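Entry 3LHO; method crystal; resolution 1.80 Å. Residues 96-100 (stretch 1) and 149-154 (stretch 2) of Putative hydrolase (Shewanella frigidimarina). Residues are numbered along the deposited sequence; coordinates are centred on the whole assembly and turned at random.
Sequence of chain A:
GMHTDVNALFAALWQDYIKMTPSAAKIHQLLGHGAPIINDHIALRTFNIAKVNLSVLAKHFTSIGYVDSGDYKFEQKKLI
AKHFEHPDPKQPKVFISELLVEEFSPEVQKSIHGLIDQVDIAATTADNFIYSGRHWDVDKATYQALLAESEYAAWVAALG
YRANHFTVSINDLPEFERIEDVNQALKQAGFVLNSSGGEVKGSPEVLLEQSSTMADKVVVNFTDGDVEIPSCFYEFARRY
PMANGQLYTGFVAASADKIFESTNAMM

Stretch 1 (96-100) ISELL
Stretch 2 149-154: ESEYAA

Residues 96-99 are the end of a β-strand, and Leu100 leaves it as loop. Residues 151-154 begin a helix, with Ser150 at its N-cap. The closest CA pair is Leu99 CA and Ala153 CA, 7.2 Å apart.

The strand alternates. CA-to-CB of Ser97 and Leu99 points toward stretch 2, while that of Ile96 (mt) and Glu98 (chi1 p, chi2 t) points away. Phi/psi runs from -117/161 at Ser97 through -140/137 at Glu98 to -77/138 at Leu99.

Tyr152 (phi/psi -56/-54) has chi1 t and chi2 -71°. Its CA-to-CB bond points toward stretch 1, and these torsions bring its hydroxyl to Ser97. Ser97 is p, and its OG hydrogen-bonds Tyr152 OH at 2.7 Å; either could donate. The OG lies at the ring edge, near its plane. Ser97 O is also 3.0 Å from Tyr152 OH, but the angle is too poor for a hydrogen bond.

Leu99 adopts chi1 -170° (t) and chi2 74° (p). This lays the side chain against apolar atoms of Tyr152 and Ala153 and beside Ser150. Leu99 CB packs 3.8 Å from Tyr152 CE1. Leu99 CD2 reaches Ala153 CB at 3.5 Å, and Leu99 CD1 lies 3.8 Å from Ser150 OG.

Ser150 (-155/110) is t, which places OG to accept from Ala153 N at 3.0 Å, with a nearly straight N-H...OG angle of 173°, capping the helix. Ala154 N donates a backbone hydrogen bond to Ser150 O at 3.0 Å.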

ATOM      1  N   ILE A  96      -4.377  -4.999  -4.015  1.00 16.49           N
ATOM      2  CA  ILE A  96      -4.839  -3.845  -4.815  1.00 17.55           C
ATOM      3  C   ILE A  96      -6.292  -3.585  -4.487  1.00 18.80           C
ATOM      4  O   ILE A  96      -7.159  -4.468  -4.578  1.00 18.58           O
ATOM      5  CB  ILE A  96      -4.612  -3.981  -6.341  1.00 15.96           C
ATOM      6  CG1 ILE A  96      -3.206  -4.454  -6.702  1.00 16.03           C
ATOM      7  CG2 ILE A  96      -4.975  -2.631  -7.048  1.00 12.56           C
ATOM      8  CD1 ILE A  96      -3.010  -4.687  -8.263  1.00 13.20           C
ATOM      9  N   SER A  97      -6.573  -2.368  -4.010  1.00 18.68           N
ATOM     10  CA  SER A  97      -7.960  -2.006  -3.716  1.00 16.22           C
ATOM     11  C   SER A  97      -8.408  -0.849  -4.621  1.00 17.67           C
ATOM     12  O   SER A  97      -7.576  -0.192  -5.275  1.00 13.72           O
ATOM     13  CB  SER A  97      -8.117  -1.655  -2.243  1.00 16.42           C
ATOM     14  OG  SER A  97      -7.418  -0.466  -1.888  1.00 15.56           O
ATOM     15  N   GLU A  98      -9.716  -0.669  -4.745  1.00 18.26           N
ATOM     16  CA  GLU A  98     -10.264   0.471  -5.477  1.00 18.65           C
ATOM     17  C   GLU A  98     -11.470   1.013  -4.733  1.00 16.89           C
ATOM     18  O   GLU A  98     -12.292   0.255  -4.292  1.00 15.44           O
ATOM     19  CB  GLU A  98     -10.671   0.139  -6.921  1.00 17.25           C
ATOM     20  CG  GLU A  98     -11.793  -0.802  -7.087  1.00 20.19           C
ATOM     21  CD  GLU A  98     -12.105  -1.113  -8.550  1.00 24.44           C
ATOM     22  OE1 GLU A  98     -11.370  -0.725  -9.512  1.00 18.31           O
ATOM     23  OE2 GLU A  98     -13.074  -1.811  -8.731  1.00 18.20           O
ATOM     24  N   LEU A  99     -11.546   2.331  -4.649  1.00 17.67           N
ATOM     25  CA  LEU A  99     -12.675   2.987  -4.020  1.00 16.41           C
ATOM     26  C   LEU A  99     -13.878   2.967  -4.956  1.00 14.31           C
ATOM     27  O   LEU A  99     -13.771   3.217  -6.147  1.00 13.84           O
ATOM     28  CB  LEU A  99     -12.293   4.444  -3.678  1.00 15.04           C
ATOM     29  CG  LEU A  99     -13.262   5.264  -2.791  1.00 23.30           C
ATOM     30  CD1 LEU A  99     -13.209   4.817  -1.345  1.00 13.86           C
ATOM     31  CD2 LEU A  99     -12.888   6.748  -2.895  1.00 30.68           C
ATOM     32  N   LEU A 100     -15.055   2.696  -4.402  1.00 15.27           N
ATOM     33  CA  LEU A 100     -16.264   2.704  -5.205  1.00 16.13           C
ATOM     34  C   LEU A 100     -16.819   4.132  -5.232  1.00 15.90           C
ATOM     35  O   LEU A 100     -17.491   4.578  -4.306  1.00 15.36           O
ATOM     36  CB  LEU A 100     -17.255   1.708  -4.603  1.00 15.30           C
ATOM     37  CG  LEU A 100     -16.723   0.272  -4.451  1.00 24.01           C
ATOM     38  CD1 LEU A 100     -17.766  -0.562  -3.736  1.00 27.75           C
ATOM     39  CD2 LEU A 100     -16.442  -0.340  -5.838  1.00 20.04           C
ATOM     40  N   GLU A 149     -15.103  13.003   3.353  1.00 22.38           N
ATOM     41  CA  GLU A 149     -15.872  11.776   3.145  1.00 21.11           C
ATOM     42  C   GLU A 149     -14.996  10.518   3.076  1.00 21.04           C
ATOM     43  O   GLU A 149     -15.462   9.441   3.391  1.00 22.19           O
ATOM     44  CB  GLU A 149     -16.688  11.909   1.869  1.00 20.31           C
ATOM     45  CG  GLU A 149     -17.821  12.890   1.993  1.00 24.80           C
ATOM     46  CD  GLU A 149     -18.599  13.027   0.713  1.00 26.90           C
ATOM     47  OE1 GLU A 149     -18.817  11.989   0.054  1.00 22.85           O
ATOM     48  OE2 GLU A 149     -18.958  14.170   0.342  1.00 23.26           O
ATOM     49  N   SER A 150     -13.735  10.657   2.660  1.00 18.31           N
ATOM     50  CA  SER A 150     -12.856   9.514   2.483  1.00 17.89           C
ATOM     51  C   SER A 150     -11.383   9.866   2.607  1.00 17.64           C
ATOM     52  O   SER A 150     -10.806  10.517   1.703  1.00 16.51           O
ATOM     53  CB  SER A 150     -13.116   8.840   1.114  1.00 17.19           C
ATOM     54  OG  SER A 150     -12.267   7.686   0.925  1.00 18.24           O
ATOM     55  N   GLU A 151     -10.745   9.403   3.688  1.00 18.11           N
ATOM     56  CA  GLU A 151      -9.272   9.545   3.807  1.00 20.30           C
ATOM     57  C   GLU A 151      -8.563   8.856   2.643  1.00 19.15           C
ATOM     58  O   GLU A 151      -7.534   9.332   2.126  1.00 17.85           O
ATOM     59  CB  GLU A 151      -8.770   8.936   5.120  1.00 23.67           C
ATOM     60  CG  GLU A 151      -9.114   9.778   6.356  1.00 33.40           C
ATOM     61  CD  GLU A 151      -8.776   9.051   7.649  1.00 46.56           C
ATOM     62  OE1 GLU A 151      -7.650   8.511   7.748  1.00 42.87           O
ATOM     63  OE2 GLU A 151      -9.640   9.011   8.557  1.00 56.05           O
ATOM     64  N   TYR A 152      -9.087   7.698   2.256  1.00 17.31           N
ATOM     65  CA  TYR A 152      -8.540   6.940   1.123  1.00 16.34           C
ATOM     66  C   TYR A 152      -8.504   7.764  -0.145  1.00 14.80           C
ATOM     67  O   TYR A 152      -7.430   7.912  -0.782  1.00 16.96           O
ATOM     68  CB  TYR A 152      -9.412   5.690   0.935  1.00 17.94           C
ATOM     69  CG  TYR A 152      -8.970   4.699  -0.117  1.00 17.89           C
ATOM     70  CD1 TYR A 152      -9.083   5.005  -1.492  1.00 13.61           C
ATOM     71  CD2 TYR A 152      -8.519   3.421   0.249  1.00 17.87           C
ATOM     72  CE1 TYR A 152      -8.744   4.060  -2.478  1.00 12.24           C
ATOM     73  CE2 TYR A 152      -8.143   2.492  -0.730  1.00 14.65           C
ATOM     74  CZ  TYR A 152      -8.252   2.836  -2.109  1.00 16.83           C
ATOM     75  OH  TYR A 152      -7.900   1.926  -3.136  1.00 14.91           O
ATOM     76  N   ALA A 153      -9.670   8.320  -0.512  1.00 17.02           N
ATOM     77  CA  ALA A 153      -9.760   9.195  -1.693  1.00 16.53           C
ATOM     78  C   ALA A 153      -8.802  10.367  -1.609  1.00 17.15           C
ATOM     79  O   ALA A 153      -8.094  10.694  -2.595  1.00 15.08           O
ATOM     80  CB  ALA A 153     -11.233   9.715  -1.885  1.00 14.07           C
ATOM     81  N   ALA A 154      -8.724  10.995  -0.428  1.00 15.58           N
ATOM     82  CA  ALA A 154      -7.828  12.179  -0.279  1.00 16.92           C
ATOM     83  C   ALA A 154      -6.344  11.834  -0.469  1.00 14.46           C
ATOM     84  O   ALA A 154      -5.567  12.559  -1.161  1.00 17.69           O
ATOM     85  CB  ALA A 154      -8.060  12.835   1.106  1.00 15.25           C
TER